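Local coordinates for protein aldose-aldose oxidoreductase (Caulobacter crescentus, PDB 5A04) that probably couples the oxidation of one aldose sugar to the reduction of another through a bound nicotinamide cofactor, NADP(H), at residues L14-P24 / K44-Y52; V245-S253 / E260-Q268. One frame throughout, in Å; residues are numbered along the deposited sequence.

Interaction 1: L14-P24 / K44-Y52; sequences LGYYATRIIMP and KLKTYGEQY. With NDP (NADPH dihydro-nicotinamide-adenine-dinucleotide phosphate), chain G.
Lys44 lies alongside Leu14 with its chain fully extended beyond CG, and its ammonium bridges protein and cofactor: NZ donates to Leu14 O at 3.0 Å, from above the carbonyl plane, and to NDP O2X at 2.7 Å. Leu14 N takes another oxygen of the same 2'-phosphate, O3X, so the pair grips this group from backbone and side chain together. Farther along, Tyr16 N and Tyr17 N donate to the pyrophosphate oxygens O2A and O1N. Thr19 OG1, at chi1 59°, turns back to Gly15 O at 2.7 Å and accepts from Arg20 NH1, whose guanidinium is met in its plane. That torsion directs the methyl to Tyr48, where CG2 makes a CH-pi contact 3.7 Å from the ring centroid; Thr47 CG2 sits over the opposite face. Met23 CE touches Tyr52 CE2 at 3.6 Å and also reaches Tyr48 CB, with the sulfur obliquely placed in a Met-aromatic contact to Tyr52. Tyr52 OH and Thr19 O share a water at the ring edge. The axes of helices 16-22 and 44-52 come no closer than 12.7 Å and run 19° from parallel, and Leu37 of strand 32-38 touches Met23 and Tyr48. A side chain at Gly15 would collide with NDP O5B, as expected in the glycine-rich turn of a Rossmann fold; the hold of Lys44 on the 2'-phosphate is consistent with NADP(H) binding.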
# COMPACT_ATOMS: atom_id res chain seq x y z
N LEU A 14 -6.09 24.55 -24.65
CA LEU A 14 -5.02 23.94 -25.43
C LEU A 14 -3.70 23.90 -24.64
O LEU A 14 -2.68 24.52 -25.00
CB LEU A 14 -4.86 24.68 -26.77
CG LEU A 14 -6.14 24.76 -27.62
CD1 LEU A 14 -5.89 25.43 -28.97
CD2 LEU A 14 -6.79 23.38 -27.82
N GLY A 15 -3.73 23.15 -23.54
CA GLY A 15 -2.56 22.95 -22.71
C GLY A 15 -1.86 21.65 -23.01
O GLY A 15 -2.02 21.09 -24.09
N TYR A 16 -1.06 21.16 -22.06
CA TYR A 16 -0.25 19.96 -22.27
C TYR A 16 -1.08 18.74 -22.66
O TYR A 16 -0.82 18.10 -23.66
CB TYR A 16 0.56 19.64 -21.02
CG TYR A 16 1.30 18.33 -21.16
CD1 TYR A 16 2.46 18.25 -21.90
CD2 TYR A 16 0.81 17.16 -20.57
CE1 TYR A 16 3.14 17.05 -22.05
CE2 TYR A 16 1.49 15.96 -20.71
CZ TYR A 16 2.65 15.92 -21.45
OH TYR A 16 3.33 14.72 -21.59
N TYR A 17 -2.08 18.41 -21.85
CA TYR A 17 -2.81 17.17 -22.12
C TYR A 17 -3.55 17.26 -23.45
O TYR A 17 -3.54 16.31 -24.26
CB TYR A 17 -3.78 16.85 -20.98
CG TYR A 17 -4.32 15.44 -21.04
CD1 TYR A 17 -3.47 14.35 -20.95
CD2 TYR A 17 -5.69 15.21 -21.17
CE1 TYR A 17 -3.97 13.05 -20.98
CE2 TYR A 17 -6.20 13.91 -21.21
CZ TYR A 17 -5.33 12.84 -21.12
OH TYR A 17 -5.83 11.57 -21.16
N ALA A 18 -4.18 18.40 -23.69
CA ALA A 18 -4.92 18.61 -24.93
C ALA A 18 -4.01 18.46 -26.15
O ALA A 18 -4.34 17.71 -27.07
CB ALA A 18 -5.57 19.99 -24.96
N THR A 19 -2.87 19.15 -26.15
CA THR A 19 -2.07 19.26 -27.37
C THR A 19 -1.06 18.12 -27.56
O THR A 19 -0.83 17.68 -28.68
CB THR A 19 -1.31 20.61 -27.44
OG1 THR A 19 -0.45 20.75 -26.30
CG2 THR A 19 -2.29 21.77 -27.47
N ARG A 20 -0.45 17.67 -26.47
CA ARG A 20 0.55 16.61 -26.55
C ARG A 20 -0.05 15.22 -26.55
O ARG A 20 0.48 14.31 -27.19
CB ARG A 20 1.55 16.72 -25.39
CG ARG A 20 2.73 17.64 -25.65
CD ARG A 20 2.31 19.10 -25.83
NE ARG A 20 3.48 19.98 -25.78
CZ ARG A 20 3.43 21.30 -25.97
NH1 ARG A 20 2.26 21.89 -26.21
NH2 ARG A 20 4.54 22.03 -25.90
N ILE A 21 -1.16 15.04 -25.83
CA ILE A 21 -1.68 13.69 -25.63
C ILE A 21 -2.97 13.43 -26.42
O ILE A 21 -3.04 12.48 -27.19
CB ILE A 21 -1.92 13.42 -24.14
CG1 ILE A 21 -0.68 13.79 -23.32
CG2 ILE A 21 -2.29 11.96 -23.93
CD1 ILE A 21 0.59 12.99 -23.71
N ILE A 22 -4.00 14.25 -26.22
CA ILE A 22 -5.29 13.96 -26.85
C ILE A 22 -5.33 14.25 -28.36
O ILE A 22 -5.72 13.39 -29.16
CB ILE A 22 -6.42 14.76 -26.16
CG1 ILE A 22 -6.61 14.29 -24.71
CG2 ILE A 22 -7.74 14.61 -26.93
CD1 ILE A 22 -6.91 12.79 -24.54
N MET A 23 -4.95 15.45 -28.78
CA MET A 23 -5.20 15.83 -30.17
C MET A 23 -4.51 14.92 -31.21
O MET A 23 -5.11 14.61 -32.24
CB MET A 23 -4.84 17.31 -30.39
CG MET A 23 -5.98 18.24 -29.89
SD MET A 23 -5.47 19.93 -29.63
CE MET A 23 -5.03 20.44 -31.29
N PRO A 24 -3.27 14.46 -30.93
CA PRO A 24 -2.69 13.53 -31.92
C PRO A 24 -3.44 12.20 -32.04
O PRO A 24 -3.31 11.52 -33.05
CB PRO A 24 -1.28 13.28 -31.37
CG PRO A 24 -0.96 14.51 -30.62
CD PRO A 24 -2.27 14.88 -29.94
N LYS A 44 -2.16 30.11 -30.05
CA LYS A 44 -2.41 28.66 -30.08
C LYS A 44 -3.46 28.29 -31.12
O LYS A 44 -3.37 27.24 -31.77
CB LYS A 44 -2.85 28.16 -28.70
CG LYS A 44 -1.73 28.10 -27.67
CD LYS A 44 -2.25 27.49 -26.37
CE LYS A 44 -1.25 27.67 -25.25
NZ LYS A 44 -1.79 27.13 -23.95
N LEU A 45 -4.47 29.13 -31.28
CA LEU A 45 -5.49 28.88 -32.29
C LEU A 45 -4.85 28.90 -33.68
O LEU A 45 -5.21 28.10 -34.55
CB LEU A 45 -6.61 29.92 -32.20
CG LEU A 45 -7.47 29.84 -30.94
CD1 LEU A 45 -8.42 31.04 -30.89
CD2 LEU A 45 -8.26 28.53 -30.94
N LYS A 46 -3.91 29.80 -33.88
CA LYS A 46 -3.21 29.88 -35.16
C LYS A 46 -2.34 28.64 -35.36
O LYS A 46 -2.45 27.94 -36.37
CB LYS A 46 -2.36 31.15 -35.23
CG LYS A 46 -1.49 31.23 -36.49
CD LYS A 46 -0.63 32.48 -36.48
CE LYS A 46 0.35 32.50 -37.64
NZ LYS A 46 1.30 33.63 -37.51
N THR A 47 -1.50 28.38 -34.37
CA THR A 47 -0.54 27.28 -34.43
C THR A 47 -1.22 25.93 -34.65
O THR A 47 -0.88 25.19 -35.58
CB THR A 47 0.29 27.22 -33.13
OG1 THR A 47 1.16 28.36 -33.08
CG2 THR A 47 1.13 25.95 -33.09
N TYR A 48 -2.19 25.60 -33.81
CA TYR A 48 -2.82 24.29 -33.91
C TYR A 48 -3.89 24.25 -34.98
O TYR A 48 -4.18 23.19 -35.54
CB TYR A 48 -3.39 23.88 -32.55
CG TYR A 48 -2.30 23.66 -31.55
CD1 TYR A 48 -1.50 22.53 -31.61
CD2 TYR A 48 -2.03 24.60 -30.56
CE1 TYR A 48 -0.48 22.33 -30.71
CE2 TYR A 48 -1.01 24.41 -29.65
CZ TYR A 48 -0.23 23.27 -29.74
OH TYR A 48 0.79 23.07 -28.85
N GLY A 49 -4.49 25.40 -35.26
CA GLY A 49 -5.46 25.50 -36.34
C GLY A 49 -4.78 25.17 -37.66
O GLY A 49 -5.32 24.45 -38.50
N GLU A 50 -3.58 25.71 -37.83
CA GLU A 50 -2.82 25.45 -39.05
C GLU A 50 -2.33 24.01 -39.12
O GLU A 50 -2.46 23.36 -40.15
CB GLU A 50 -1.66 26.43 -39.16
CG GLU A 50 -2.10 27.81 -39.62
CD GLU A 50 -0.98 28.84 -39.57
OE1 GLU A 50 0.18 28.46 -39.35
OE2 GLU A 50 -1.28 30.04 -39.75
N GLN A 51 -1.79 23.51 -38.02
CA GLN A 51 -1.32 22.12 -37.99
C GLN A 51 -2.43 21.11 -38.30
O GLN A 51 -2.22 20.16 -39.07
CB GLN A 51 -0.68 21.79 -36.64
CG GLN A 51 -0.20 20.33 -36.54
CD GLN A 51 0.51 20.00 -35.24
OE1 GLN A 51 0.62 20.84 -34.35
NE2 GLN A 51 1.01 18.77 -35.14
N TYR A 52 -3.61 21.32 -37.73
CA TYR A 52 -4.67 20.32 -37.84
C TYR A 52 -5.72 20.62 -38.90
O TYR A 52 -6.68 19.87 -39.05
CB TYR A 52 -5.35 20.13 -36.47
CG TYR A 52 -4.50 19.33 -35.51
CD1 TYR A 52 -4.58 17.94 -35.48
CD2 TYR A 52 -3.59 19.96 -34.66
CE1 TYR A 52 -3.81 17.20 -34.61
CE2 TYR A 52 -2.80 19.22 -33.79
CZ TYR A 52 -2.91 17.83 -33.78
OH TYR A 52 -2.14 17.08 -32.92
PA NDP G . -2.05 22.77 -18.66
O1A NDP G . -1.75 23.84 -17.67
O2A NDP G . -0.92 22.11 -19.38
O5B NDP G . -3.11 23.33 -19.79
C5B NDP G . -4.18 23.96 -19.14
C4B NDP G . -4.83 24.84 -20.22
O4B NDP G . -6.11 25.31 -19.79
C3B NDP G . -3.95 26.09 -20.48
O3B NDP G . -2.96 25.82 -21.42
C2B NDP G . -4.98 27.03 -21.12
O2B NDP G . -5.19 26.75 -22.38
C1B NDP G . -6.30 26.59 -20.36
N9A NDP G . -6.67 27.54 -19.31
C8A NDP G . -7.85 28.28 -19.23
N7A NDP G . -7.90 29.09 -18.15
C5A NDP G . -6.68 28.88 -17.51
C6A NDP G . -6.12 29.42 -16.33
N6A NDP G . -6.83 30.35 -15.60
N1A NDP G . -4.89 29.05 -15.88
C2A NDP G . -4.24 28.11 -16.67
N3A NDP G . -4.64 27.50 -17.80
C4A NDP G . -5.89 27.91 -18.21
O3 NDP G . -2.85 21.68 -17.70
PN NDP G . -2.94 20.15 -18.25
O1N NDP G . -3.37 20.06 -19.66
O2N NDP G . -1.92 19.24 -17.61
O5D NDP G . -4.36 19.64 -17.34
C5D NDP G . -5.54 20.26 -17.76
C4D NDP G . -6.71 19.35 -17.32
O4D NDP G . -6.48 18.01 -17.85
C3D NDP G . -6.76 19.18 -15.75
O3D NDP G . -8.13 19.05 -15.32
C2D NDP G . -6.04 17.86 -15.52
O2D NDP G . -6.53 17.17 -14.38
C1D NDP G . -6.47 17.07 -16.80
N1N NDP G . -5.45 16.08 -17.15
C2N NDP G . -5.81 14.75 -17.36
C3N NDP G . -4.85 13.85 -17.71
C7N NDP G . -5.22 12.45 -17.92
O7N NDP G . -4.37 11.56 -18.08
N7N NDP G . -6.57 12.11 -17.95
C4N NDP G . -3.42 14.22 -17.89
C5N NDP G . -3.13 15.64 -17.61
C6N NDP G . -4.10 16.49 -17.28
P2B NDP G . -5.38 28.07 -23.47
O1X NDP G . -6.47 28.85 -22.78
O2X NDP G . -4.00 28.64 -23.40
O3X NDP G . -5.77 27.36 -24.77
O HOH W 1 -0.83 18.54 -31.22

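Interaction 2: V245-S253 / E260-Q268; sequences VNCNRYRVS and EIDPATSYQ. With NDP (NADPH dihydro-nicotinamide-adenine-dinucleotide phosphate), chain G.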
# COMPACT_ATOMS: atom_id res chain seq x y z
N VAL A 245 6.55 11.99 -4.23
CA VAL A 245 7.18 10.73 -4.67
C VAL A 245 6.57 10.29 -5.99
O VAL A 245 5.48 10.72 -6.35
CB VAL A 245 7.02 9.58 -3.65
CG1 VAL A 245 7.67 9.91 -2.32
CG2 VAL A 245 5.55 9.22 -3.46
N ASN A 246 7.27 9.42 -6.71
CA ASN A 246 6.72 8.84 -7.93
C ASN A 246 6.22 7.41 -7.71
O ASN A 246 6.97 6.54 -7.26
CB ASN A 246 7.76 8.86 -9.05
CG ASN A 246 8.15 10.26 -9.45
OD1 ASN A 246 7.32 11.03 -9.96
ND2 ASN A 246 9.41 10.61 -9.22
N CYS A 247 4.96 7.18 -8.03
CA CYS A 247 4.38 5.86 -7.95
C CYS A 247 3.16 5.79 -8.83
O CYS A 247 2.46 6.78 -9.02
CB CYS A 247 4.01 5.49 -6.51
SG CYS A 247 3.08 6.79 -5.62
N ASN A 248 2.90 4.60 -9.34
CA ASN A 248 1.74 4.42 -10.20
C ASN A 248 1.47 2.96 -10.32
O ASN A 248 2.05 2.28 -11.16
CB ASN A 248 1.97 5.04 -11.59
CG ASN A 248 0.69 5.09 -12.42
OD1 ASN A 248 0.01 4.09 -12.57
ND2 ASN A 248 0.35 6.27 -12.91
N ARG A 249 0.59 2.44 -9.47
CA ARG A 249 0.44 1.00 -9.41
C ARG A 249 -0.78 0.59 -8.64
O ARG A 249 -1.31 1.35 -7.83
CB ARG A 249 1.68 0.38 -8.75
CG ARG A 249 1.88 0.81 -7.29
CD ARG A 249 3.18 0.25 -6.72
NE ARG A 249 3.23 0.37 -5.26
CZ ARG A 249 3.80 -0.51 -4.45
NH1 ARG A 249 4.41 -1.59 -4.96
NH2 ARG A 249 3.78 -0.32 -3.14
N TYR A 250 -1.23 -0.63 -8.89
CA TYR A 250 -2.13 -1.27 -7.94
C TYR A 250 -1.97 -2.77 -7.94
O TYR A 250 -1.54 -3.36 -8.93
CB TYR A 250 -3.59 -0.88 -8.20
CG TYR A 250 -4.25 -1.22 -9.53
CD1 TYR A 250 -4.54 -2.54 -9.89
CD2 TYR A 250 -4.65 -0.21 -10.39
CE1 TYR A 250 -5.20 -2.83 -11.09
CE2 TYR A 250 -5.30 -0.49 -11.58
CZ TYR A 250 -5.58 -1.80 -11.92
OH TYR A 250 -6.25 -2.05 -13.11
N ARG A 251 -2.29 -3.37 -6.78
CA ARG A 251 -2.44 -4.81 -6.67
C ARG A 251 -3.79 -5.10 -6.03
O ARG A 251 -4.12 -4.51 -4.99
CB ARG A 251 -1.32 -5.45 -5.84
CG ARG A 251 -1.51 -6.97 -5.73
CD ARG A 251 -0.53 -7.63 -4.80
NE ARG A 251 0.84 -7.53 -5.28
CZ ARG A 251 1.87 -8.15 -4.71
NH1 ARG A 251 1.69 -8.90 -3.63
NH2 ARG A 251 3.09 -8.00 -5.21
N VAL A 252 -4.57 -5.98 -6.64
CA VAL A 252 -5.82 -6.43 -6.05
C VAL A 252 -5.65 -7.91 -5.69
O VAL A 252 -5.13 -8.69 -6.49
CB VAL A 252 -7.04 -6.18 -6.99
CG1 VAL A 252 -6.78 -6.69 -8.41
CG2 VAL A 252 -8.34 -6.77 -6.41
N SER A 253 -6.03 -8.27 -4.47
CA SER A 253 -5.80 -9.62 -3.95
C SER A 253 -7.05 -10.22 -3.32
O SER A 253 -7.84 -9.52 -2.67
CB SER A 253 -4.69 -9.63 -2.90
OG SER A 253 -3.54 -8.91 -3.30
N GLU A 260 -1.49 -7.48 -10.31
CA GLU A 260 -1.02 -6.11 -10.15
C GLU A 260 -0.59 -5.54 -11.49
O GLU A 260 -0.24 -6.28 -12.41
CB GLU A 260 0.14 -6.05 -9.16
CG GLU A 260 1.43 -6.69 -9.68
CD GLU A 260 2.55 -6.68 -8.63
OE1 GLU A 260 2.30 -6.27 -7.47
OE2 GLU A 260 3.67 -7.11 -8.97
N ILE A 261 -0.62 -4.21 -11.58
CA ILE A 261 -0.11 -3.49 -12.74
C ILE A 261 0.80 -2.39 -12.23
O ILE A 261 0.43 -1.66 -11.31
CB ILE A 261 -1.23 -2.87 -13.62
CG1 ILE A 261 -2.44 -3.80 -13.69
CG2 ILE A 261 -0.71 -2.54 -15.03
CD1 ILE A 261 -3.60 -3.22 -14.51
N ASP A 262 1.99 -2.29 -12.81
CA ASP A 262 2.96 -1.27 -12.42
C ASP A 262 3.92 -1.01 -13.59
O ASP A 262 4.75 -1.86 -13.90
CB ASP A 262 3.72 -1.72 -11.17
CG ASP A 262 4.66 -0.67 -10.62
OD1 ASP A 262 4.74 0.46 -11.16
OD2 ASP A 262 5.34 -0.98 -9.62
N PRO A 263 3.79 0.15 -14.26
CA PRO A 263 2.83 1.24 -14.00
C PRO A 263 1.40 0.84 -14.38
O PRO A 263 1.22 0.04 -15.29
CB PRO A 263 3.34 2.37 -14.90
CG PRO A 263 3.95 1.63 -16.07
CD PRO A 263 4.62 0.43 -15.45
N ALA A 264 0.41 1.39 -13.70
CA ALA A 264 -0.97 0.99 -13.91
C ALA A 264 -1.77 1.94 -14.81
O ALA A 264 -2.54 1.50 -15.66
CB ALA A 264 -1.69 0.84 -12.55
N THR A 265 -1.60 3.25 -14.61
CA THR A 265 -2.51 4.22 -15.25
C THR A 265 -1.72 5.28 -16.01
O THR A 265 -2.17 6.41 -16.22
CB THR A 265 -3.44 4.87 -14.21
OG1 THR A 265 -2.66 5.58 -13.26
CG2 THR A 265 -4.28 3.80 -13.49
N SER A 266 -0.52 4.91 -16.41
CA SER A 266 0.34 5.78 -17.20
C SER A 266 -0.15 5.88 -18.64
O SER A 266 -1.04 5.14 -19.05
CB SER A 266 1.76 5.26 -17.15
OG SER A 266 1.77 3.88 -17.47
N TYR A 267 0.44 6.78 -19.42
CA TYR A 267 0.03 6.94 -20.83
C TYR A 267 0.39 5.70 -21.64
O TYR A 267 -0.32 5.31 -22.57
CB TYR A 267 0.69 8.19 -21.44
CG TYR A 267 0.36 9.51 -20.76
CD1 TYR A 267 -0.85 9.70 -20.09
CD2 TYR A 267 1.26 10.57 -20.81
CE1 TYR A 267 -1.14 10.92 -19.49
CE2 TYR A 267 0.97 11.79 -20.19
CZ TYR A 267 -0.23 11.95 -19.53
OH TYR A 267 -0.53 13.15 -18.92
N GLN A 268 1.52 5.08 -21.29
CA GLN A 268 1.94 3.83 -21.89
C GLN A 268 2.85 3.08 -20.92
O GLN A 268 3.17 3.58 -19.84
CB GLN A 268 2.69 4.08 -23.21
CG GLN A 268 3.82 5.09 -23.08
CD GLN A 268 4.46 5.45 -24.42
OE1 GLN A 268 4.10 4.90 -25.46
NE2 GLN A 268 5.41 6.37 -24.39
PA NDP G . -2.05 22.77 -18.66
O1A NDP G . -1.75 23.84 -17.67
O2A NDP G . -0.92 22.11 -19.38
O5B NDP G . -3.11 23.33 -19.79
C5B NDP G . -4.18 23.96 -19.14
C4B NDP G . -4.83 24.84 -20.22
O4B NDP G . -6.11 25.31 -19.79
C3B NDP G . -3.95 26.09 -20.48
O3B NDP G . -2.96 25.82 -21.42
C2B NDP G . -4.98 27.03 -21.12
O2B NDP G . -5.19 26.75 -22.38
C1B NDP G . -6.30 26.59 -20.36
N9A NDP G . -6.67 27.54 -19.31
C8A NDP G . -7.85 28.28 -19.23
N7A NDP G . -7.90 29.09 -18.15
C5A NDP G . -6.68 28.88 -17.51
C6A NDP G . -6.12 29.42 -16.33
N6A NDP G . -6.83 30.35 -15.60
N1A NDP G . -4.89 29.05 -15.88
C2A NDP G . -4.24 28.11 -16.67
N3A NDP G . -4.64 27.50 -17.80
C4A NDP G . -5.89 27.91 -18.21
O3 NDP G . -2.85 21.68 -17.70
PN NDP G . -2.94 20.15 -18.25
O1N NDP G . -3.37 20.06 -19.66
O2N NDP G . -1.92 19.24 -17.61
O5D NDP G . -4.36 19.64 -17.34
C5D NDP G . -5.54 20.26 -17.76
C4D NDP G . -6.71 19.35 -17.32
O4D NDP G . -6.48 18.01 -17.85
C3D NDP G . -6.76 19.18 -15.75
O3D NDP G . -8.13 19.05 -15.32
C2D NDP G . -6.04 17.86 -15.52
O2D NDP G . -6.53 17.17 -14.38
C1D NDP G . -6.47 17.07 -16.80
N1N NDP G . -5.45 16.08 -17.15
C2N NDP G . -5.81 14.75 -17.36
C3N NDP G . -4.85 13.85 -17.71
C7N NDP G . -5.22 12.45 -17.92
O7N NDP G . -4.37 11.56 -18.08
N7N NDP G . -6.57 12.11 -17.95
C4N NDP G . -3.42 14.22 -17.89
C5N NDP G . -3.13 15.64 -17.61
C6N NDP G . -4.10 16.49 -17.28
P2B NDP G . -5.38 28.07 -23.47
O1X NDP G . -6.47 28.85 -22.78
O2X NDP G . -4.00 28.64 -23.40
O3X NDP G . -5.77 27.36 -24.77
O HOH W 2 5.10 2.61 -9.34
O HOH W 3 4.52 -2.70 -7.79
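Asn248 OD1 receives two backbone N-H groups from the same face of its amide plane, Thr265 N at 2.7 Å and Ala264 N at 3.0 Å. With CG anti to the backbone N (chi1 -170°), the amide swings to the turn that follows the strand. Next along, Tyr250 and Ile261 form an antiparallel hydrogen-bonded pair: Tyr250 N donates to Ile261 O at 3.1 Å and Ile261 N to Tyr250 O at 2.9 Å. Their side chains lie side by side, and Ile261 CD1 and Ala264 CB both meet the Tyr250 ring obliquely. Arg251 bends at chi3 (-65°) to meet Glu260 side-on: NE, at 2.9 Å, and NH2 both donate to OE1, which lies in the guanidinium plane but is approached from above the carboxylate plane. Arg251 NH2 also forms a salt bridge with Asp262 of the second subunit, while Arg273 pairs with Glu260 OE2. Replacing Arg251 by an alanine would probably leave Glu260 OE1 without these two donors and take from Asp262 of the second subunit one of its arginine partners.

In the second shell, one water joins Asn248 N to Asp262 OD1 and another joins Arg249 NH1 to Asp262 OD2, just before the cis peptide bond to Pro263. Asn248 and Arg249 together face Asp160 of strand 156-162 in a classic beta bulge, Arg249 NE forming a salt bridge with that aspartate, and Thr265 of the glucose pocket reaches His161 with OG1. The hairpin thus continues the mixed sheet beyond strand 156-162, with helices 137-147 and 182-198 packed against Tyr250.

From the N terminus, interaction 1 comes first: between residues 14-24 and 44-52 the chain makes a 19-residue excursion that includes strand 32-38, joining two helices of the nucleotide-binding domain. Interaction 2 opens some two hundred residues later and closes over six residues at the tip of the hairpin formed by strands 247-254 and 257-261 in the C-terminal domain. The two are in series, neither nested nor crossing, with centres about 28 Å apart. They meet at the cofactor: Tyr267, beyond the hairpin, packs on Tyr16, Tyr17 and Ile21 of the first helix. Its OH lies 3.2 Å from NDP C4N, bringing the sheet domain to the nicotinamide and the glucose pocket.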